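Local coordinates for lactaldehyde dehydrogenase (Methanocaldococcus jannaschii, PDB 3PQA), which oxidises lactaldehyde to lactate with NAD(+), preferred over NADP, as a step in the biosynthesis of coenzyme F420, at residues Y46-K51 against I155-V160; L123-E129 against N456-I462. All coordinates share one frame; numbering follows the deposited sequence.

Contact 1 (Y46-K51 against I155-V160); sequences YKEVMK and IATGNV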
ATOM      1  N   TYR B  46      -3.314 -17.520 -28.574  1.00 13.82           N
ATOM      2  CA  TYR B  46      -3.802 -16.166 -28.310  1.00 15.46           C
ATOM      3  C   TYR B  46      -3.209 -15.503 -27.074  1.00 13.56           C
ATOM      4  O   TYR B  46      -3.662 -14.424 -26.674  1.00 13.61           O
ATOM      5  CB  TYR B  46      -5.322 -16.162 -28.223  1.00 19.93           C
ATOM      6  CG  TYR B  46      -5.967 -16.498 -29.538  1.00 21.02           C
ATOM      7  CD1 TYR B  46      -5.992 -15.573 -30.584  1.00 20.60           C
ATOM      8  CD2 TYR B  46      -6.539 -17.743 -29.740  1.00 20.62           C
ATOM      9  CE1 TYR B  46      -6.584 -15.900 -31.806  1.00 21.25           C
ATOM     10  CE2 TYR B  46      -7.136 -18.077 -30.941  1.00 21.25           C
ATOM     11  CZ  TYR B  46      -7.162 -17.157 -31.962  1.00 20.92           C
ATOM     12  OH  TYR B  46      -7.760 -17.522 -33.142  1.00 21.40           O
ATOM     13  N   LYS B  47      -2.190 -16.134 -26.490  1.00 13.02           N
ATOM     14  CA  LYS B  47      -1.519 -15.599 -25.287  1.00 13.32           C
ATOM     15  C   LYS B  47      -0.911 -14.222 -25.522  1.00 13.66           C
ATOM     16  O   LYS B  47      -1.017 -13.343 -24.665  1.00 13.63           O
ATOM     17  CB  LYS B  47      -0.450 -16.568 -24.775  1.00 14.19           C
ATOM     18  CG  LYS B  47      -1.016 -17.837 -24.147  1.00 14.70           C
ATOM     19  CD  LYS B  47       0.090 -18.820 -23.733  1.00 14.53           C
ATOM     20  CE  LYS B  47       0.769 -18.419 -22.410  1.00 14.78           C
ATOM     21  NZ  LYS B  47       1.891 -19.356 -22.071  1.00 14.58           N
ATOM     22  N   GLU B  48      -0.274 -14.039 -26.677  1.00 15.26           N
ATOM     23  CA  GLU B  48       0.309 -12.737 -27.021  1.00 17.25           C
ATOM     24  C   GLU B  48      -0.730 -11.641 -27.198  1.00 15.56           C
ATOM     25  O   GLU B  48      -0.536 -10.521 -26.715  1.00 15.38           O
ATOM     26  CB  GLU B  48       1.239 -12.837 -28.237  1.00 22.98           C
ATOM     27  CG  GLU B  48       2.616 -13.369 -27.863  1.00 26.11           C
ATOM     28  CD  GLU B  48       3.302 -12.512 -26.796  1.00 24.17           C
ATOM     29  OE1 GLU B  48       3.571 -13.021 -25.690  1.00 26.21           O
ATOM     30  OE2 GLU B  48       3.568 -11.323 -27.065  1.00 26.33           O
ATOM     31  N   VAL B  49      -1.827 -11.963 -27.884  1.00 15.94           N
ATOM     32  CA  VAL B  49      -2.938 -11.027 -28.061  1.00 16.96           C
ATOM     33  C   VAL B  49      -3.507 -10.534 -26.729  1.00 16.13           C
ATOM     34  O   VAL B  49      -3.662  -9.313 -26.532  1.00 16.17           O
ATOM     35  CB  VAL B  49      -4.065 -11.612 -28.969  1.00 19.15           C
ATOM     36  CG1 VAL B  49      -5.342 -10.772 -28.877  1.00 21.36           C
ATOM     37  CG2 VAL B  49      -3.603 -11.667 -30.397  1.00 21.29           C
ATOM     38  N   MET B  50      -3.813 -11.468 -25.823  1.00 15.07           N
ATOM     39  CA  MET B  50      -4.323 -11.108 -24.491  1.00 14.72           C
ATOM     40  C   MET B  50      -3.304 -10.320 -23.657  1.00 14.20           C
ATOM     41  O   MET B  50      -3.667  -9.347 -22.979  1.00 15.10           O
ATOM     42  CB  MET B  50      -4.751 -12.343 -23.691  1.00 16.15           C
ATOM     43  CG  MET B  50      -6.247 -12.635 -23.640  1.00 17.63           C
ATOM     44  SD  MET B  50      -7.415 -11.263 -23.695  1.00 15.25           S
ATOM     45  CE  MET B  50      -7.282 -10.637 -22.033  1.00 17.72           C
ATOM     46  N   LYS B  51      -2.048 -10.761 -23.678  1.00 13.87           N
ATOM     47  CA  LYS B  51      -0.976 -10.120 -22.901  1.00 14.21           C
ATOM     48  C   LYS B  51      -0.807  -8.651 -23.301  1.00 14.43           C
ATOM     49  O   LYS B  51      -0.449  -7.808 -22.474  1.00 15.00           O
ATOM     50  CB  LYS B  51       0.333 -10.883 -23.089  1.00 16.33           C
ATOM     51  CG  LYS B  51       1.535 -10.296 -22.363  1.00 17.53           C
ATOM     52  CD  LYS B  51       2.773 -11.070 -22.749  1.00 17.00           C
ATOM     53  CE  LYS B  51       3.983 -10.588 -21.989  1.00 17.76           C
ATOM     54  NZ  LYS B  51       5.176 -11.323 -22.478  1.00 17.23           N
ATOM     55  N   ILE B 155      -9.206 -11.808 -17.127  1.00  9.29           N
ATOM     56  CA  ILE B 155      -9.253 -10.836 -18.221  1.00 10.55           C
ATOM     57  C   ILE B 155      -8.484  -9.557 -17.833  1.00  9.55           C
ATOM     58  O   ILE B 155      -7.651  -9.045 -18.593  1.00  9.71           O
ATOM     59  CB  ILE B 155     -10.709 -10.501 -18.641  1.00 12.27           C
ATOM     60  CG1 ILE B 155     -11.388 -11.727 -19.274  1.00 12.45           C
ATOM     61  CG2 ILE B 155     -10.752  -9.312 -19.626  1.00 12.46           C
ATOM     62  CD1 ILE B 155     -12.865 -11.505 -19.561  1.00 12.73           C
ATOM     63  N   ALA B 156      -8.744  -9.080 -16.619  1.00  9.41           N
ATOM     64  CA  ALA B 156      -8.089  -7.871 -16.121  1.00  9.33           C
ATOM     65  C   ALA B 156      -6.562  -7.931 -16.149  1.00  9.06           C
ATOM     66  O   ALA B 156      -5.908  -6.890 -16.326  1.00  9.84           O
ATOM     67  CB  ALA B 156      -8.575  -7.560 -14.713  1.00  9.56           C
ATOM     68  N   THR B 157      -6.012  -9.131 -15.952  1.00  9.07           N
ATOM     69  CA  THR B 157      -4.560  -9.338 -15.864  1.00  9.31           C
ATOM     70  C   THR B 157      -3.936  -9.876 -17.169  1.00  9.25           C
ATOM     71  O   THR B 157      -2.761 -10.242 -17.192  1.00 10.17           O
ATOM     72  CB  THR B 157      -4.195 -10.228 -14.641  1.00 10.68           C
ATOM     73  OG1 THR B 157      -4.986 -11.428 -14.653  1.00 11.84           O
ATOM     74  CG2 THR B 157      -4.455  -9.476 -13.348  1.00 11.83           C
ATOM     75  N   GLY B 158      -4.721  -9.924 -18.250  1.00  9.55           N
ATOM     76  CA  GLY B 158      -4.181 -10.248 -19.588  1.00  9.51           C
ATOM     77  C   GLY B 158      -3.941 -11.718 -19.885  1.00  9.08           C
ATOM     78  O   GLY B 158      -3.102 -12.052 -20.718  1.00 10.00           O
ATOM     79  N   ASN B 159      -4.703 -12.582 -19.220  1.00  9.11           N
ATOM     80  CA  ASN B 159      -4.618 -14.022 -19.388  1.00  9.46           C
ATOM     81  C   ASN B 159      -5.615 -14.553 -20.395  1.00  9.90           C
ATOM     82  O   ASN B 159      -6.717 -14.048 -20.504  1.00 11.23           O
ATOM     83  CB  ASN B 159      -4.895 -14.722 -18.067  1.00 10.19           C
ATOM     84  CG  ASN B 159      -3.862 -14.413 -17.026  1.00 10.21           C
ATOM     85  OD1 ASN B 159      -2.742 -14.904 -17.093  1.00 10.39           O
ATOM     86  ND2 ASN B 159      -4.231 -13.602 -16.048  1.00 10.40           N
ATOM     87  N   VAL B 160      -5.209 -15.594 -21.118  1.00  9.97           N
ATOM     88  CA  VAL B 160      -6.135 -16.442 -21.850  1.00 10.27           C
ATOM     89  C   VAL B 160      -6.796 -17.383 -20.835  1.00  9.77           C
ATOM     90  O   VAL B 160      -6.163 -17.788 -19.856  1.00 10.65           O
ATOM     91  CB  VAL B 160      -5.365 -17.235 -22.926  1.00 11.75           C
ATOM     92  CG1 VAL B 160      -6.234 -18.322 -23.544  1.00 13.12           C
ATOM     93  CG2 VAL B 160      -4.864 -16.268 -24.005  1.00 12.93           C
TER
HETATM   94  O   HOH W   1      -1.698 -14.149 -21.989  1.00 15.20           O

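Contact 2 (L123-E129 against N456-I462); sequences LIFTRRE and NIKTIII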
ATOM      1  N   LEU B 123      16.804   3.039 -10.621  1.00 13.19           N
ATOM      2  CA  LEU B 123      15.344   3.060 -10.532  1.00 12.76           C
ATOM      3  C   LEU B 123      14.866   1.615 -10.526  1.00 11.44           C
ATOM      4  O   LEU B 123      15.074   0.888 -11.492  1.00 12.37           O
ATOM      5  CB  LEU B 123      14.721   3.823 -11.718  1.00 14.76           C
ATOM      6  CG  LEU B 123      13.188   3.901 -11.796  1.00 15.15           C
ATOM      7  CD1 LEU B 123      12.594   4.608 -10.579  1.00 14.94           C
ATOM      8  CD2 LEU B 123      12.757   4.579 -13.092  1.00 15.01           C
ATOM      9  N   ILE B 124      14.278   1.186  -9.419  1.00 10.23           N
ATOM     10  CA  ILE B 124      13.752  -0.175  -9.304  1.00  9.92           C
ATOM     11  C   ILE B 124      12.240  -0.151  -9.197  1.00  9.23           C
ATOM     12  O   ILE B 124      11.687   0.452  -8.279  1.00 10.34           O
ATOM     13  CB  ILE B 124      14.363  -0.950  -8.107  1.00 11.34           C
ATOM     14  CG1 ILE B 124      15.897  -1.014  -8.238  1.00 11.79           C
ATOM     15  CG2 ILE B 124      13.709  -2.334  -8.004  1.00 11.79           C
ATOM     16  CD1 ILE B 124      16.630  -1.701  -7.094  1.00 11.69           C
ATOM     17  N   PHE B 125      11.548  -0.792 -10.139  1.00  9.93           N
ATOM     18  CA  PHE B 125      10.097  -0.806 -10.062  1.00 10.99           C
ATOM     19  C   PHE B 125       9.523  -2.149 -10.496  1.00 10.16           C
ATOM     20  O   PHE B 125      10.212  -2.942 -11.133  1.00 11.20           O
ATOM     21  CB  PHE B 125       9.474   0.374 -10.840  1.00 13.46           C
ATOM     22  CG  PHE B 125       9.667   0.301 -12.329  1.00 14.14           C
ATOM     23  CD1 PHE B 125      10.866   0.713 -12.921  1.00 13.78           C
ATOM     24  CD2 PHE B 125       8.640  -0.167 -13.142  1.00 13.78           C
ATOM     25  CE1 PHE B 125      11.044   0.637 -14.309  1.00 14.24           C
ATOM     26  CE2 PHE B 125       8.807  -0.238 -14.525  1.00 14.23           C
ATOM     27  CZ  PHE B 125      10.009   0.169 -15.107  1.00 13.89           C
ATOM     28  N   THR B 126       8.273  -2.390 -10.142  1.00 10.13           N
ATOM     29  CA  THR B 126       7.622  -3.660 -10.468  1.00 10.19           C
ATOM     30  C   THR B 126       6.584  -3.486 -11.570  1.00 10.46           C
ATOM     31  O   THR B 126       6.108  -2.387 -11.828  1.00 10.11           O
ATOM     32  CB  THR B 126       6.942  -4.289  -9.235  1.00 10.82           C
ATOM     33  OG1 THR B 126       5.928  -3.396  -8.720  1.00 11.59           O
ATOM     34  CG2 THR B 126       7.967  -4.572  -8.144  1.00 11.77           C
ATOM     35  N   ARG B 127       6.259  -4.597 -12.228  1.00 11.03           N
ATOM     36  CA  ARG B 127       5.259  -4.647 -13.278  1.00 11.26           C
ATOM     37  C   ARG B 127       4.600  -6.011 -13.132  1.00 12.48           C
ATOM     38  O   ARG B 127       5.300  -7.005 -12.944  1.00 13.58           O
ATOM     39  CB  ARG B 127       5.949  -4.497 -14.633  1.00 13.65           C
ATOM     40  CG  ARG B 127       5.111  -4.786 -15.861  1.00 14.52           C
ATOM     41  CD  ARG B 127       5.950  -4.534 -17.121  1.00 14.46           C
ATOM     42  NE  ARG B 127       5.275  -4.985 -18.342  1.00 15.04           N
ATOM     43  CZ  ARG B 127       4.398  -4.258 -19.026  1.00 14.89           C
ATOM     44  NH1 ARG B 127       4.070  -3.034 -18.612  1.00 15.34           N
ATOM     45  NH2 ARG B 127       3.836  -4.753 -20.119  1.00 15.39           N
ATOM     46  N   ARG B 128       3.272  -6.055 -13.165  1.00 12.20           N
ATOM     47  CA  ARG B 128       2.549  -7.323 -13.123  1.00 13.23           C
ATOM     48  C   ARG B 128       2.306  -7.749 -14.580  1.00 12.81           C
ATOM     49  O   ARG B 128       1.964  -6.917 -15.414  1.00 13.23           O
ATOM     50  CB  ARG B 128       1.215  -7.192 -12.356  1.00 17.81           C
ATOM     51  CG  ARG B 128       1.274  -6.811 -10.856  1.00 20.89           C
ATOM     52  CD  ARG B 128       2.123  -7.745 -10.026  1.00 19.33           C
ATOM     53  NE  ARG B 128       2.017  -7.595  -8.562  1.00 21.44           N
ATOM     54  CZ  ARG B 128       2.762  -6.812  -7.768  1.00 20.07           C
ATOM     55  NH1 ARG B 128       3.682  -5.964  -8.238  1.00 21.52           N
ATOM     56  NH2 ARG B 128       2.564  -6.866  -6.452  1.00 21.70           N
ATOM     57  N   GLU B 129       2.525  -9.026 -14.884  1.00 11.91           N
ATOM     58  CA  GLU B 129       2.254  -9.580 -16.222  1.00 10.93           C
ATOM     59  C   GLU B 129       1.438 -10.863 -16.097  1.00  9.88           C
ATOM     60  O   GLU B 129       1.494 -11.516 -15.064  1.00  9.90           O
ATOM     61  CB  GLU B 129       3.562  -9.852 -16.974  1.00 12.07           C
ATOM     62  CG  GLU B 129       4.382  -8.578 -17.219  1.00 12.96           C
ATOM     63  CD  GLU B 129       5.586  -8.773 -18.119  1.00 12.43           C
ATOM     64  OE1 GLU B 129       5.985  -9.934 -18.358  1.00 13.12           O
ATOM     65  OE2 GLU B 129       6.149  -7.748 -18.557  1.00 13.10           O
ATOM     66  N   ASN B 456       2.251 -12.507 -12.614  1.00  8.65           N
ATOM     67  CA  ASN B 456       3.605 -12.669 -12.093  1.00  8.55           C
ATOM     68  C   ASN B 456       4.251 -11.305 -11.982  1.00  9.25           C
ATOM     69  O   ASN B 456       4.012 -10.431 -12.820  1.00 10.53           O
ATOM     70  CB  ASN B 456       4.439 -13.530 -13.043  1.00 10.75           C
ATOM     71  CG  ASN B 456       4.004 -14.984 -13.055  1.00 11.24           C
ATOM     72  OD1 ASN B 456       3.709 -15.574 -12.011  1.00 11.01           O
ATOM     73  ND2 ASN B 456       3.980 -15.575 -14.251  1.00 10.96           N
ATOM     74  N   ILE B 457       5.084 -11.130 -10.959  1.00  9.40           N
ATOM     75  CA  ILE B 457       5.844  -9.889 -10.814  1.00  9.54           C
ATOM     76  C   ILE B 457       7.057  -9.901 -11.749  1.00  9.69           C
ATOM     77  O   ILE B 457       7.706 -10.947 -11.952  1.00 10.44           O
ATOM     78  CB  ILE B 457       6.296  -9.648  -9.352  1.00 10.69           C
ATOM     79  CG1 ILE B 457       5.081  -9.453  -8.441  1.00 10.73           C
ATOM     80  CG2 ILE B 457       7.225  -8.397  -9.265  1.00 10.72           C
ATOM     81  CD1 ILE B 457       5.418  -9.464  -6.923  1.00 11.08           C
ATOM     82  N   LYS B 458       7.338  -8.745 -12.343  1.00  9.49           N
ATOM     83  CA  LYS B 458       8.586  -8.510 -13.052  1.00 10.10           C
ATOM     84  C   LYS B 458       9.219  -7.327 -12.357  1.00  9.91           C
ATOM     85  O   LYS B 458       8.565  -6.300 -12.175  1.00 10.45           O
ATOM     86  CB  LYS B 458       8.351  -8.191 -14.534  1.00 12.50           C
ATOM     87  CG  LYS B 458       9.619  -7.753 -15.285  1.00 13.51           C
ATOM     88  CD  LYS B 458       9.345  -7.448 -16.757  1.00 13.44           C
ATOM     89  CE  LYS B 458       9.211  -8.723 -17.602  1.00 13.64           C
ATOM     90  NZ  LYS B 458       8.811  -8.372 -19.017  1.00 13.80           N
ATOM     91  N   THR B 459      10.473  -7.489 -11.955  1.00  9.30           N
ATOM     92  CA  THR B 459      11.234  -6.404 -11.336  1.00  8.60           C
ATOM     93  C   THR B 459      12.167  -5.838 -12.385  1.00  8.47           C
ATOM     94  O   THR B 459      12.946  -6.576 -13.007  1.00  9.16           O
ATOM     95  CB  THR B 459      12.038  -6.922 -10.140  1.00  9.71           C
ATOM     96  OG1 THR B 459      11.150  -7.620  -9.256  1.00 10.28           O
ATOM     97  CG2 THR B 459      12.746  -5.753  -9.412  1.00 10.22           C
ATOM     98  N   ILE B 460      12.076  -4.530 -12.622  1.00  8.95           N
ATOM     99  CA  ILE B 460      12.856  -3.868 -13.669  1.00  9.60           C
ATOM    100  C   ILE B 460      13.809  -2.921 -12.956  1.00  8.35           C
ATOM    101  O   ILE B 460      13.388  -2.170 -12.067  1.00  9.01           O
ATOM    102  CB  ILE B 460      11.943  -3.105 -14.668  1.00 11.82           C
ATOM    103  CG1 ILE B 460      10.973  -4.084 -15.349  1.00 12.60           C
ATOM    104  CG2 ILE B 460      12.779  -2.360 -15.715  1.00 12.50           C
ATOM    105  CD1 ILE B 460       9.849  -3.430 -16.135  1.00 12.42           C
ATOM    106  N   ILE B 461      15.083  -2.979 -13.316  1.00  8.37           N
ATOM    107  CA  ILE B 461      16.112  -2.160 -12.644  1.00  9.00           C
ATOM    108  C   ILE B 461      16.797  -1.330 -13.706  1.00  9.86           C
ATOM    109  O   ILE B 461      17.423  -1.886 -14.606  1.00 10.67           O
ATOM    110  CB  ILE B 461      17.148  -3.050 -11.908  1.00  9.64           C
ATOM    111  CG1 ILE B 461      16.470  -3.953 -10.872  1.00 10.17           C
ATOM    112  CG2 ILE B 461      18.260  -2.232 -11.263  1.00 10.35           C
ATOM    113  CD1 ILE B 461      16.217  -5.387 -11.397  1.00  9.74           C
ATOM    114  N   ILE B 462      16.699  -0.006 -13.605  1.00 11.20           N
ATOM    115  CA  ILE B 462      17.408   0.875 -14.538  1.00 12.48           C
ATOM    116  C   ILE B 462      18.619   1.442 -13.808  1.00 12.80           C
ATOM    117  O   ILE B 462      18.461   2.166 -12.821  1.00 13.47           O
ATOM    118  CB  ILE B 462      16.503   2.010 -15.095  1.00 14.21           C
ATOM    119  CG1 ILE B 462      15.216   1.418 -15.700  1.00 14.54           C
ATOM    120  CG2 ILE B 462      17.300   2.896 -16.082  1.00 14.42           C
ATOM    121  CD1 ILE B 462      14.183   2.445 -16.198  1.00 14.51           C
TER
HETATM  122  O   HOH W   2       7.123 -10.171 -20.949  1.00 22.74           O

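Contact 1 (Y46-K51 against I155-V160)
Met50 reaches from the short helix 47-51 over the turn that leads from helix 145-156 into strand 160-165. That turn is a Schellman motif at the end of the helix. Gly158 is its C-prime residue, with positive phi. Gly158 N bonds to Ile155 O at 3.1 Å, and Asn159 N bonds to Ala154 O. The Met50 CB leaves the helix toward this turn, and the chain then runs along its backbone. Met50 CB sits 3.4 Å from Gly158 O, and Met50 CG comes to 3.5 Å from Asn159 O. The chain bends at chi2 (-31°) and again at chi3 (-76°). These bends carry Met50 CE to within 3.8 Å of Ile155 O. Val193 also packs on Met50, from a loop.

Val160 covers the start of the short helix with one branch. Val160 CG2 lies anti to its own carbonyl carbon and 3.5 Å from Tyr46 O. The same methyl touches Lys47 CA and Met50 CG. The Lys47 side chain crosses that of Val160 at about a right angle, and its NZ bonds to Asn215 OD1. A CB on Gly158 would come near Met50 O. Asn159 turns away from the short helix, and its OD1 accepts from Gly132 N. No direct hydrogen bond joins the two segments. One water bridges them, donating to Lys47 O and, at 2.8 Å, to Gly158 O.

Contact 2 (L123-E129 against N456-I462)
Glu129 and Lys458 meet across two antiparallel strands of the sheet that joins subunits in this homotetramer. Eight backbone bonds, two in each hydrogen-bonded pair from Leu123-Ile462 to Glu129-Asn456, satisfy N and O of every residue in these pairs. Residues 459-462 also pair in parallel with a strand of the second subunit, so the sheet runs on across the interface.

Glu129 OE2 takes two donors. The Lys458 chain bends at chi3 (-78°), which brings Lys458 NZ within 2.8 Å of Glu129 OE2, on its syn side. Arg127 NE lies 2.9 Å from Glu129 OE2, at its anti lone pair. A water lies between Glu129 OE1 and Lys458 NZ. Lys458 NZ also bonds to Leu414 O and Ala411 O of the second subunit; its three protons cannot serve all four acceptors at once. With an alanine at Glu129, Arg127 and Lys458 would probably lose the carboxylate they share. On this face Ile460 CB also lies over the Phe125 ring.

On the other face, Ile457 CG1 covers the Arg128 guanidinium, while Arg128 NE pairs with Glu452. Thr126 OG1 bonds to Glu115 N, and Thr459 OG1 to Pro433 O of the second subunit. The shared carboxylate probably offsets both cations at this interface.

From the N terminus, the chain first passes through 46-51. It then runs through several helices and strand 114-117 to strand 122-138, which holds 123-129. Next come helix 145-156 and the turn at 155-160, where contact 1 closes a loop of 103 residues. Contact 2 closes only near the C terminus, at 456-462, after 326 residues. The segments alternate, so the two loops cross and neither nests in the other. Contact 1 ties the short helix to the turn between helix 145-156 and strand 160-165. Contact 2 ties strand 122-138 to the last strand. The contacts lie about 18 Å apart between centres and touch where Lys51 packs on Glu129. Both reach the second subunit.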